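Local coordinates for protein galactose mutarotase related enzyme (Lactobacillus casei, PDB 3Q1N) that probably binds carbohydrate and may act as an isomerase that interconverts the anomers of an aldose sugar, at residues I48-I53 / K103-E108; G54-D59 / T268-K273; R77-D82 / N98-K103; V124-T129 / F138-H143. All coordinates share one frame; numbering follows the deposited sequence. Where two conformers were deposited one is given.

Contact 1: residues I48-I53 / K103-E108; sequences ILFPSI and KKFPFE
Pro51 stands edge-on over one face of Phe105, its CB-CG bond turned to the ring, where the galactose mutarotase-like beta-sandwich tucks the loop after strand 48-49 beneath the chain linking helix 99-104 to strand 109-118. This is the tight part. Pro51 CG stands 3.7 Å from the centroid of the Phe105 ring, only 5° off its normal, which is a textbook CH-pi contact. Its neighbour CB reaches over the rim of the same face, 3.8 Å from Phe105 CZ. The peptide bond before Pro51 is cis, and the pyrrolidine folds back on the preceding aromatic, so that CB also sits over the centre of the Phe50 ring. One proline thus separates two phenylalanines, whose nearest atoms, Phe50 CZ and Phe105 CE2, are 4.5 Å apart at an oblique angle. Phe105 reaches inward because its CG is anti to the backbone N (chi1 -175°). Tyr61 and Met136 also touch this ring, while Tyr109 and Leu111 of strand 109-118 adjoin Phe50.

Toward solvent the packing gives way to charged side chains. Lys103 and Glu108 are exposed and Lys104 partly so, and none of them meets the segment 48-53. Between them Pro106 centres an inverse gamma turn, closed by a weak bond of 2.8 Å from Phe107 N to Phe105 O. That turn brings Phe107 CD2 over the centre of the Phe105 ring, on the face opposite Pro51.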
# COMPACT_ATOMS: atom_id res chain seq x y z
N ILE A 48 5.56 3.78 -0.67
CA ILE A 48 5.69 3.01 0.55
C ILE A 48 5.21 3.87 1.71
O ILE A 48 5.53 5.08 1.78
CB ILE A 48 7.16 2.55 0.78
CG1 ILE A 48 7.55 1.56 -0.32
CG2 ILE A 48 7.29 1.89 2.20
CD1 ILE A 48 9.06 1.15 -0.33
N LEU A 49 4.46 3.25 2.62
CA LEU A 49 3.83 3.92 3.78
C LEU A 49 4.48 3.36 5.04
O LEU A 49 4.25 2.23 5.41
CB LEU A 49 2.32 3.65 3.78
CG LEU A 49 1.54 3.83 2.48
CD1 LEU A 49 0.07 3.42 2.71
CD2 LEU A 49 1.64 5.25 1.95
N PHE A 50 5.33 4.16 5.68
CA PHE A 50 6.00 3.73 6.92
C PHE A 50 6.47 4.98 7.65
O PHE A 50 6.92 5.89 7.02
CB PHE A 50 7.24 2.87 6.61
CG PHE A 50 8.10 2.54 7.82
CD1 PHE A 50 7.84 1.40 8.57
CD2 PHE A 50 9.18 3.36 8.19
CE1 PHE A 50 8.61 1.06 9.67
CE2 PHE A 50 9.99 3.01 9.29
CZ PHE A 50 9.69 1.86 10.03
N PRO A 51 6.35 5.00 8.99
CA PRO A 51 5.82 4.03 9.94
C PRO A 51 4.33 4.20 10.26
O PRO A 51 3.84 3.63 11.23
CB PRO A 51 6.69 4.25 11.17
CG PRO A 51 6.94 5.70 11.15
CD PRO A 51 7.04 6.11 9.68
N SER A 52 3.63 5.02 9.48
CA SER A 52 2.18 5.22 9.63
C SER A 52 1.52 5.05 8.25
O SER A 52 2.12 5.39 7.23
CB SER A 52 1.95 6.63 10.16
OG SER A 52 0.62 6.85 10.55
N ILE A 53 0.30 4.56 8.24
CA ILE A 53 -0.56 4.50 7.07
C ILE A 53 -1.64 5.54 7.24
O ILE A 53 -2.27 5.65 8.28
CB ILE A 53 -1.15 3.07 6.96
CG1 ILE A 53 -0.05 2.07 6.59
CG2 ILE A 53 -2.32 3.03 5.93
CD1 ILE A 53 -0.53 0.58 6.82
N LYS A 103 12.91 13.34 14.83
CA LYS A 103 12.00 14.32 15.46
C LYS A 103 10.55 13.86 15.45
O LYS A 103 9.78 14.22 16.37
CB LYS A 103 12.11 15.70 14.76
CG LYS A 103 13.48 16.33 15.01
CD LYS A 103 13.69 17.76 14.35
CE LYS A 103 14.18 17.68 12.87
NZ LYS A 103 15.06 18.86 12.38
N LYS A 104 10.20 13.05 14.46
CA LYS A 104 8.85 12.52 14.35
C LYS A 104 8.69 11.18 15.05
O LYS A 104 7.60 10.83 15.42
CB LYS A 104 8.43 12.34 12.88
CG LYS A 104 8.25 13.65 12.14
CD LYS A 104 7.76 13.41 10.74
CE LYS A 104 7.40 14.71 10.03
NZ LYS A 104 8.62 15.47 9.64
N PHE A 105 9.78 10.42 15.15
CA PHE A 105 9.74 9.00 15.41
C PHE A 105 11.12 8.65 16.00
O PHE A 105 12.11 8.50 15.26
CB PHE A 105 9.45 8.30 14.09
CG PHE A 105 9.25 6.81 14.17
CD1 PHE A 105 8.14 6.23 14.83
CD2 PHE A 105 10.20 5.93 13.60
CE1 PHE A 105 7.93 4.82 14.82
CE2 PHE A 105 9.99 4.54 13.61
CZ PHE A 105 8.90 3.99 14.22
N PRO A 106 11.22 8.60 17.32
CA PRO A 106 12.56 8.61 17.97
C PRO A 106 13.21 7.22 18.04
O PRO A 106 13.55 6.71 19.12
CB PRO A 106 12.23 9.18 19.36
CG PRO A 106 10.84 8.71 19.63
CD PRO A 106 10.13 8.75 18.31
N PHE A 107 13.29 6.59 16.86
CA PHE A 107 13.79 5.24 16.74
C PHE A 107 14.79 5.15 15.62
O PHE A 107 14.58 5.64 14.50
CB PHE A 107 12.63 4.23 16.45
CG PHE A 107 11.58 4.20 17.50
CD1 PHE A 107 11.76 3.46 18.65
CD2 PHE A 107 10.40 4.94 17.37
CE1 PHE A 107 10.81 3.47 19.65
CE2 PHE A 107 9.46 4.93 18.36
CZ PHE A 107 9.67 4.18 19.51
N GLU A 108 15.89 4.47 15.91
CA GLU A 108 16.73 3.91 14.87
C GLU A 108 16.07 2.70 14.23
O GLU A 108 15.52 1.81 14.90
CB GLU A 108 18.14 3.59 15.41
CG GLU A 108 18.81 4.80 16.03
CD GLU A 108 20.29 4.64 16.22
OE1 GLU A 108 20.80 3.51 16.18
OE2 GLU A 108 20.96 5.69 16.44

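Contact 2: residues G54-D59 / T268-K273; sequences GKSNQD and TDWYTK. With NO3 (nitrate ion), chain C.
Asn57 and Thr268 mark the closest backbone approach, 7.4 Å between their CA atoms, of two loops without regular helix or strand. The loop 54-59 leaves Gly54 at a positive phi of 73° and turns back on itself through a bond of 2.9 Å from Asp59 N to Ser56 O. In 268-273 the chain curls round Asp269, whose carbonyl O receives Thr272 N and, weakly, Lys273 N.

Side chains meet sparsely, and much of the join is made by water. Asn57 ND2 comes within 3.5 Å of Thr268 OG1, but the amide is anchored mainly by the carbonyl O of Gln263. Ser56 OG lies at the edge of the Trp270 indole, near its plane, too far for a direct bond. A water fills that role: it accepts from Trp270 NE1 in the ring plane, accepts from Lys273 NZ as well, and donates to Ser56 OG at 2.7 Å. A second water accepts from Lys273 NZ and lies 2.8 Å from Lys55 O, so the ammonium group serves two bridges.

An Asx turn shapes the receiving loop: Tyr271 N donates to Asp269 OD1 at 3.1 Å, meeting it from above the carboxylate plane. This oxygen also accepts from Gly64 N, which ties the turn to the hairpin of strands 60-63 and 66-69, and Trp270 stacks on Tyr61 of that hairpin. The Lys273 chain is fully extended, each torsion close to 180°, which carries NZ across to the waters. At the other end Gly54 N donates to nitrate O1 at 2.8 Å, an ion also held by His73 ND1.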
# COMPACT_ATOMS: atom_id res chain seq x y z
N GLY A 54 -1.88 6.35 6.21
CA GLY A 54 -2.95 7.31 6.31
C GLY A 54 -2.64 8.48 7.23
O GLY A 54 -1.48 8.80 7.47
N LYS A 55 -3.70 9.09 7.74
CA LYS A 55 -3.57 10.30 8.54
C LYS A 55 -3.49 9.94 10.03
O LYS A 55 -4.02 8.94 10.45
CB LYS A 55 -4.75 11.27 8.31
CG LYS A 55 -4.66 12.16 7.06
CD LYS A 55 -5.82 13.17 7.06
CE LYS A 55 -5.80 14.11 5.88
NZ LYS A 55 -7.08 14.94 5.79
N SER A 56 -2.83 10.81 10.78
CA SER A 56 -2.71 10.77 12.22
C SER A 56 -3.61 11.85 12.85
O SER A 56 -3.71 12.97 12.30
CB SER A 56 -1.25 11.00 12.67
OG SER A 56 -0.45 9.88 12.38
N ASN A 57 -4.24 11.53 13.98
CA ASN A 57 -5.16 12.46 14.65
C ASN A 57 -4.39 13.75 14.98
O ASN A 57 -3.38 13.71 15.69
CB ASN A 57 -5.71 11.83 15.92
CG ASN A 57 -6.72 10.73 15.66
OD1 ASN A 57 -7.49 10.79 14.70
ND2 ASN A 57 -6.75 9.72 16.54
N GLN A 58 -4.88 14.88 14.44
CA GLN A 58 -4.25 16.19 14.66
C GLN A 58 -2.76 16.17 14.33
O GLN A 58 -1.98 16.85 15.01
CB GLN A 58 -4.48 16.68 16.09
CG GLN A 58 -5.99 16.82 16.42
CD GLN A 58 -6.55 15.57 17.05
OE1 GLN A 58 -6.04 15.14 18.08
NE2 GLN A 58 -7.61 14.96 16.43
N ASP A 59 -2.44 15.38 13.32
CA ASP A 59 -1.07 15.17 12.80
C ASP A 59 -0.05 14.91 13.90
O ASP A 59 1.10 15.39 13.86
CB ASP A 59 -0.68 16.34 11.90
CG ASP A 59 -1.56 16.43 10.63
OD1 ASP A 59 -1.86 15.42 9.95
OD2 ASP A 59 -1.92 17.55 10.25
N THR A 268 -3.30 8.97 19.46
CA THR A 268 -3.29 7.57 19.84
C THR A 268 -1.92 7.13 20.29
O THR A 268 -0.94 7.50 19.68
CB THR A 268 -3.64 6.70 18.61
OG1 THR A 268 -4.83 7.23 18.00
CG2 THR A 268 -3.84 5.28 19.08
N ASP A 269 -1.84 6.38 21.37
CA ASP A 269 -0.58 5.72 21.75
C ASP A 269 -0.25 4.66 20.73
O ASP A 269 -1.01 3.69 20.52
CB ASP A 269 -0.75 5.10 23.13
CG ASP A 269 0.49 4.41 23.65
OD1 ASP A 269 1.57 4.50 23.05
OD2 ASP A 269 0.36 3.75 24.73
N TRP A 270 0.87 4.83 20.06
CA TRP A 270 1.22 3.83 19.03
C TRP A 270 1.51 2.44 19.57
O TRP A 270 1.48 1.46 18.81
CB TRP A 270 2.37 4.30 18.19
CG TRP A 270 1.98 5.18 17.03
CD1 TRP A 270 0.83 5.90 16.93
CD2 TRP A 270 2.71 5.41 15.83
NE1 TRP A 270 0.81 6.59 15.76
CE2 TRP A 270 1.96 6.32 15.06
CE3 TRP A 270 3.92 4.95 15.34
CZ2 TRP A 270 2.40 6.77 13.82
CZ3 TRP A 270 4.36 5.40 14.13
CH2 TRP A 270 3.60 6.29 13.37
N TYR A 271 1.73 2.33 20.87
CA TYR A 271 1.86 1.02 21.50
C TYR A 271 0.54 0.26 21.64
O TYR A 271 0.55 -0.94 21.98
CB TYR A 271 2.51 1.15 22.89
CG TYR A 271 3.98 1.54 22.79
CD1 TYR A 271 4.92 0.71 22.15
CD2 TYR A 271 4.46 2.73 23.37
CE1 TYR A 271 6.27 1.09 22.03
CE2 TYR A 271 5.82 3.11 23.25
CZ TYR A 271 6.72 2.27 22.61
OH TYR A 271 8.03 2.65 22.54
N THR A 272 -0.59 0.93 21.39
CA THR A 272 -1.89 0.23 21.40
C THR A 272 -2.73 0.50 20.13
O THR A 272 -3.85 -0.05 20.02
CB THR A 272 -2.75 0.69 22.60
OG1 THR A 272 -3.00 2.10 22.51
CG2 THR A 272 -2.09 0.37 23.94
N LYS A 273 -2.22 1.31 19.20
CA LYS A 273 -2.91 1.71 17.96
C LYS A 273 -3.27 0.46 17.15
O LYS A 273 -2.42 -0.41 16.90
CB LYS A 273 -2.04 2.67 17.14
CG LYS A 273 -2.57 3.07 15.79
CD LYS A 273 -1.63 4.05 15.04
CE LYS A 273 -2.10 4.35 13.65
NZ LYS A 273 -1.22 5.35 12.93
N NO3 C . -2.24 6.22 2.83
O1 NO3 C . -1.15 6.67 3.56
O2 NO3 C . -3.06 5.19 3.24
O3 NO3 C . -2.59 6.87 1.68
O HOH W 1 -2.39 6.64 10.79
O HOH W 2 -1.18 7.99 14.15

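Contact 3: residues R77-D82 / N98-K103; sequences RDYDFD and NAETLK. With NO3 (nitrate ion), chain B.
Asn98 lays its amide nitrogen over the Tyr79 ring, ND2 standing 3.5 Å above the plane near the centre, with amide and ring planes 74° apart. The same residue is the N-cap of helix 99-104 and forms a capping box with Thr101. Asn98 N donates almost straight to Thr101 OG1 (3.0 Å, 171°), and Thr101 N returns a bond of 3.0 Å to Asn98 OD1 from above the carbonyl plane. Glu100 N reaches that oxygen weakly. With OD1 turned to the helix, ND2 is left for the ring.

Glu100 follows with its CB 3.4 Å from Tyr79 OH. Its chain bends at chi2 (-66°), leading the carboxylate away from the tyrosine to a salt bridge of 2.8 Å between OE1 and Lys103 NZ. Thr101 then adds its methyl: CG2 touches Tyr79 CE2 at 3.6 Å, reaching the ring obliquely. Lys103 itself stays clear of 77-82.

Asp78 CB backs the other face of Tyr79, offset toward the rim. At the start of that segment Arg77 NH1 makes a weak bond of 2.7 Å to nitrate O1, with Arg44 close by. The capped helix links strand 90-96 to its antiparallel neighbour 109-118: Gln95 of the former touches Tyr79, Tyr109 of the latter touches Thr101, and Phe75 from a loop adjoins Thr101 as well.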
# COMPACT_ATOMS: atom_id res chain seq x y z
N ARG A 77 8.53 7.50 2.37
CA ARG A 77 8.32 7.92 1.00
C ARG A 77 9.05 9.22 0.74
O ARG A 77 9.24 9.61 -0.42
CB ARG A 77 6.80 8.06 0.72
CG ARG A 77 6.10 9.18 1.50
CD ARG A 77 4.63 9.40 1.04
NE ARG A 77 4.26 10.78 1.27
CZ ARG A 77 3.22 11.43 0.73
NH1 ARG A 77 2.36 10.84 -0.08
NH2 ARG A 77 3.04 12.71 1.04
N ASP A 78 9.43 9.95 1.80
CA ASP A 78 10.05 11.28 1.64
C ASP A 78 11.57 11.33 1.52
O ASP A 78 12.12 12.41 1.24
CB ASP A 78 9.65 12.16 2.83
CG ASP A 78 8.17 12.44 2.86
OD1 ASP A 78 7.62 12.76 1.77
OD2 ASP A 78 7.58 12.34 3.95
N TYR A 79 12.23 10.20 1.77
CA TYR A 79 13.69 10.13 1.77
C TYR A 79 14.22 9.01 0.87
O TYR A 79 13.50 8.08 0.48
CB TYR A 79 14.24 9.97 3.21
CG TYR A 79 13.77 11.07 4.12
CD1 TYR A 79 14.30 12.33 4.04
CD2 TYR A 79 12.70 10.86 5.02
CE1 TYR A 79 13.84 13.35 4.84
CE2 TYR A 79 12.21 11.87 5.81
CZ TYR A 79 12.77 13.10 5.74
OH TYR A 79 12.28 14.12 6.56
N ASP A 80 15.46 9.17 0.42
CA ASP A 80 16.07 8.21 -0.48
C ASP A 80 16.36 6.91 0.26
O ASP A 80 16.45 6.87 1.49
CB ASP A 80 17.39 8.74 -1.05
CG ASP A 80 17.21 9.81 -2.13
OD1 ASP A 80 16.07 10.09 -2.55
OD2 ASP A 80 18.23 10.41 -2.53
N PHE A 81 16.44 5.85 -0.53
CA PHE A 81 16.94 4.55 -0.09
C PHE A 81 18.24 4.28 -0.83
O PHE A 81 18.40 4.67 -2.00
CB PHE A 81 15.96 3.42 -0.45
CG PHE A 81 14.72 3.32 0.40
CD1 PHE A 81 13.77 4.36 0.44
CD2 PHE A 81 14.42 2.11 1.05
CE1 PHE A 81 12.58 4.19 1.22
CE2 PHE A 81 13.25 1.94 1.79
CZ PHE A 81 12.31 2.97 1.85
N ASP A 82 19.20 3.64 -0.16
CA ASP A 82 20.44 3.22 -0.79
C ASP A 82 20.22 1.95 -1.60
O ASP A 82 19.45 1.09 -1.20
CB ASP A 82 21.50 2.93 0.28
CG ASP A 82 21.98 4.17 0.98
OD1 ASP A 82 21.88 5.28 0.42
OD2 ASP A 82 22.47 4.00 2.10
N ASN A 98 17.07 9.32 10.03
CA ASN A 98 17.89 10.52 9.89
C ASN A 98 17.45 11.55 10.94
O ASN A 98 16.47 11.34 11.68
CB ASN A 98 17.85 11.00 8.44
CG ASN A 98 16.49 11.47 7.99
OD1 ASN A 98 15.92 12.31 8.59
ND2 ASN A 98 15.99 10.91 6.86
N ALA A 99 18.17 12.66 11.05
CA ALA A 99 17.86 13.68 12.05
C ALA A 99 16.43 14.22 11.98
O ALA A 99 15.84 14.51 13.02
CB ALA A 99 18.90 14.86 11.96
N GLU A 100 15.85 14.26 10.78
CA GLU A 100 14.50 14.71 10.57
C GLU A 100 13.48 13.65 11.03
O GLU A 100 12.55 13.95 11.74
CB GLU A 100 14.27 15.12 9.09
CG GLU A 100 15.45 15.93 8.41
CD GLU A 100 15.68 17.30 9.02
OE1 GLU A 100 14.80 17.72 9.81
OE2 GLU A 100 16.71 17.98 8.69
N THR A 101 13.68 12.40 10.63
CA THR A 101 12.76 11.32 11.03
C THR A 101 12.79 11.16 12.55
O THR A 101 11.77 10.87 13.16
CB THR A 101 13.04 10.00 10.34
OG1 THR A 101 14.22 9.38 10.86
CG2 THR A 101 13.15 10.16 8.78
N LEU A 102 13.97 11.32 13.17
CA LEU A 102 14.06 11.17 14.64
C LEU A 102 13.20 12.18 15.42
O LEU A 102 12.77 11.87 16.53
CB LEU A 102 15.51 11.25 15.10
CG LEU A 102 16.36 10.06 14.73
CD1 LEU A 102 17.84 10.42 14.95
CD2 LEU A 102 15.94 8.81 15.53
N LYS A 103 12.91 13.34 14.83
CA LYS A 103 12.00 14.32 15.46
C LYS A 103 10.55 13.86 15.45
O LYS A 103 9.78 14.22 16.37
CB LYS A 103 12.11 15.70 14.76
CG LYS A 103 13.48 16.33 15.01
CD LYS A 103 13.69 17.76 14.35
CE LYS A 103 14.18 17.68 12.87
NZ LYS A 103 15.06 18.86 12.38
N NO3 B . 0.64 8.32 -0.67
O1 NO3 B . 1.90 8.15 -0.13
O2 NO3 B . -0.31 7.33 -0.62
O3 NO3 B . 0.31 9.49 -1.27

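Contact 4: residues V124-T129 / F138-H143. With EDO (1,2-ethanediol), chain T; EDO (1,2-ethanediol), chain J.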
# COMPACT_ATOMS: atom_id res chain seq x y z
N VAL A 124 8.01 -8.57 -4.04
CA VAL A 124 8.52 -7.51 -3.19
C VAL A 124 8.63 -8.11 -1.79
O VAL A 124 7.66 -8.70 -1.29
CB VAL A 124 7.60 -6.28 -3.14
CG1 VAL A 124 8.31 -5.12 -2.47
CG2 VAL A 124 7.10 -5.86 -4.56
N HIS A 125 9.81 -7.99 -1.17
CA HIS A 125 10.03 -8.48 0.19
C HIS A 125 10.44 -7.28 1.05
O HIS A 125 11.33 -6.51 0.65
CB HIS A 125 11.12 -9.58 0.21
CG HIS A 125 10.67 -10.92 -0.30
ND1 HIS A 125 10.52 -11.20 -1.65
CD2 HIS A 125 10.34 -12.07 0.35
CE1 HIS A 125 10.09 -12.44 -1.80
NE2 HIS A 125 10.00 -13.00 -0.61
N TYR A 126 9.77 -7.10 2.18
CA TYR A 126 10.07 -6.00 3.12
C TYR A 126 10.67 -6.56 4.39
O TYR A 126 10.21 -7.62 4.84
CB TYR A 126 8.81 -5.28 3.51
CG TYR A 126 8.03 -4.71 2.37
CD1 TYR A 126 7.07 -5.50 1.71
CD2 TYR A 126 8.28 -3.42 1.91
CE1 TYR A 126 6.35 -5.01 0.65
CE2 TYR A 126 7.54 -2.90 0.83
CZ TYR A 126 6.61 -3.71 0.21
OH TYR A 126 5.88 -3.20 -0.85
N THR A 127 11.65 -5.86 4.97
CA THR A 127 12.14 -6.19 6.31
C THR A 127 12.24 -4.89 7.08
O THR A 127 12.94 -3.96 6.64
CB THR A 127 13.55 -6.84 6.30
OG1 THR A 127 13.55 -8.04 5.47
CG2 THR A 127 13.97 -7.20 7.71
N VAL A 128 11.56 -4.86 8.20
CA VAL A 128 11.56 -3.73 9.12
C VAL A 128 12.34 -4.21 10.32
O VAL A 128 11.95 -5.18 10.97
CB VAL A 128 10.14 -3.39 9.57
CG1 VAL A 128 10.19 -2.33 10.65
CG2 VAL A 128 9.31 -2.87 8.38
N THR A 129 13.42 -3.52 10.63
CA THR A 129 14.25 -3.88 11.79
C THR A 129 14.25 -2.70 12.75
O THR A 129 14.50 -1.56 12.36
CB THR A 129 15.70 -4.21 11.40
OG1 THR A 129 15.69 -5.26 10.41
CG2 THR A 129 16.46 -4.76 12.63
N PHE A 138 5.12 0.23 14.76
CA PHE A 138 5.05 0.75 13.39
C PHE A 138 3.91 0.12 12.62
O PHE A 138 3.36 -0.92 13.01
CB PHE A 138 6.37 0.46 12.63
CG PHE A 138 6.51 -0.98 12.23
CD1 PHE A 138 6.98 -1.93 13.13
CD2 PHE A 138 6.08 -1.40 11.01
CE1 PHE A 138 6.98 -3.25 12.82
CE2 PHE A 138 6.09 -2.75 10.65
CZ PHE A 138 6.58 -3.70 11.58
N ALA A 139 3.56 0.80 11.53
CA ALA A 139 2.74 0.25 10.46
C ALA A 139 3.51 0.30 9.15
O ALA A 139 4.38 1.14 8.97
CB ALA A 139 1.37 1.02 10.31
N LEU A 140 3.20 -0.62 8.24
CA LEU A 140 3.85 -0.63 6.91
C LEU A 140 2.80 -0.94 5.87
O LEU A 140 2.05 -1.91 6.00
CB LEU A 140 4.97 -1.69 6.86
CG LEU A 140 5.76 -1.74 5.53
CD1 LEU A 140 5.08 -2.51 4.43
CD2 LEU A 140 6.05 -0.35 5.04
N GLY A 141 2.72 -0.11 4.84
CA GLY A 141 1.82 -0.38 3.72
C GLY A 141 2.47 -0.05 2.38
O GLY A 141 3.53 0.59 2.32
N PHE A 142 1.84 -0.52 1.31
CA PHE A 142 2.27 -0.28 -0.07
C PHE A 142 1.00 0.21 -0.82
O PHE A 142 -0.08 -0.39 -0.66
CB PHE A 142 2.83 -1.60 -0.60
CG PHE A 142 3.18 -1.62 -2.09
CD1 PHE A 142 3.87 -0.61 -2.72
CD2 PHE A 142 2.85 -2.73 -2.81
CE1 PHE A 142 4.18 -0.69 -4.05
CE2 PHE A 142 3.16 -2.84 -4.12
CZ PHE A 142 3.82 -1.83 -4.76
N HIS A 143 1.12 1.26 -1.62
CA HIS A 143 0.01 2.04 -2.17
C HIS A 143 0.02 2.14 -3.72
O HIS A 143 -0.05 3.23 -4.28
CB HIS A 143 0.15 3.46 -1.51
CG HIS A 143 -1.07 4.35 -1.58
ND1 HIS A 143 -1.59 4.83 -2.76
CD2 HIS A 143 -1.78 4.95 -0.59
CE1 HIS A 143 -2.60 5.66 -2.51
NE2 HIS A 143 -2.72 5.76 -1.19
C1 EDO T . 15.00 -6.39 1.54
O1 EDO T . 16.09 -7.26 1.56
C2 EDO T . 13.97 -6.83 2.58
O2 EDO T . 13.54 -8.15 2.51
C1 EDO J . -5.94 5.46 0.22
O1 EDO J . -4.98 4.90 1.14
C2 EDO J . -5.89 6.97 0.16
O2 EDO J . -4.58 7.44 -0.25
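Next to Phe142, which takes the Tyr126 OH over its ring, His143 NE2 donates the shortest polar bond here, 2.7 Å to O2 of an ethanediol and nearly straight at 167°, with the oxygen in the plane of the imidazole. Glu255 also bonds to ethanediol, and Trp42 and Trp242 meet the histidine ring, a setting consistent with the sugar pocket of this fold.

The contact itself is the interior of the mutarotase-like beta-sandwich. Strand 121-130 of one sheet faces strand 136-147 of the other, with 8.6 Å between the CA atoms of Val128 and Leu140. Alternate residues turn inward from each strand: Tyr126 and Val128 from one side, Phe138, Leu140 and Phe142 from the other. Tyr126 crosses its partners at about a right angle. Its OH lies over one face of the Phe142 ring, 3.4 Å from CG, while Leu140 CD1 rests over its own ring in a CH-pi contact, 4.2 Å from the centroid and offset toward the rim. Phe236 flanks the tyrosine as well.

On the outward face of strand 121-130, Thr127 OG1 shares a bond of 3.0 Å with O2 of a second ethanediol.

At the other end Phe138 has its CG between the backbone N and the carbonyl carbon (chi1 74°). This turns the ring broadside to Val128, whose CG1 sits 3.9 Å from the ring centroid, 6° off the normal.

The segment 48-53 ties the set together. Leu49 N and Pro51 O probably bond to Gly141 O and Ala139 N (2.8 and 2.9 Å), so contacts 1 and 4, their centres about 11 Å apart, share a sheet. Contact 2 adjoins contact 1 through Trp270, whose CZ3 is 3.7 Å from Phe105 CE1. Contact 3 shares Lys103 with contact 1, their centres about 9 Å apart, but lies about 19 Å from contact 2 between centres. Contacts 2, 3 and 4 nonetheless supply Gly54, Arg77 and His143 to one probable sugar pocket: the two nitrates have their nitrogens 5.0 Å apart, beside the ethanediol held by His143.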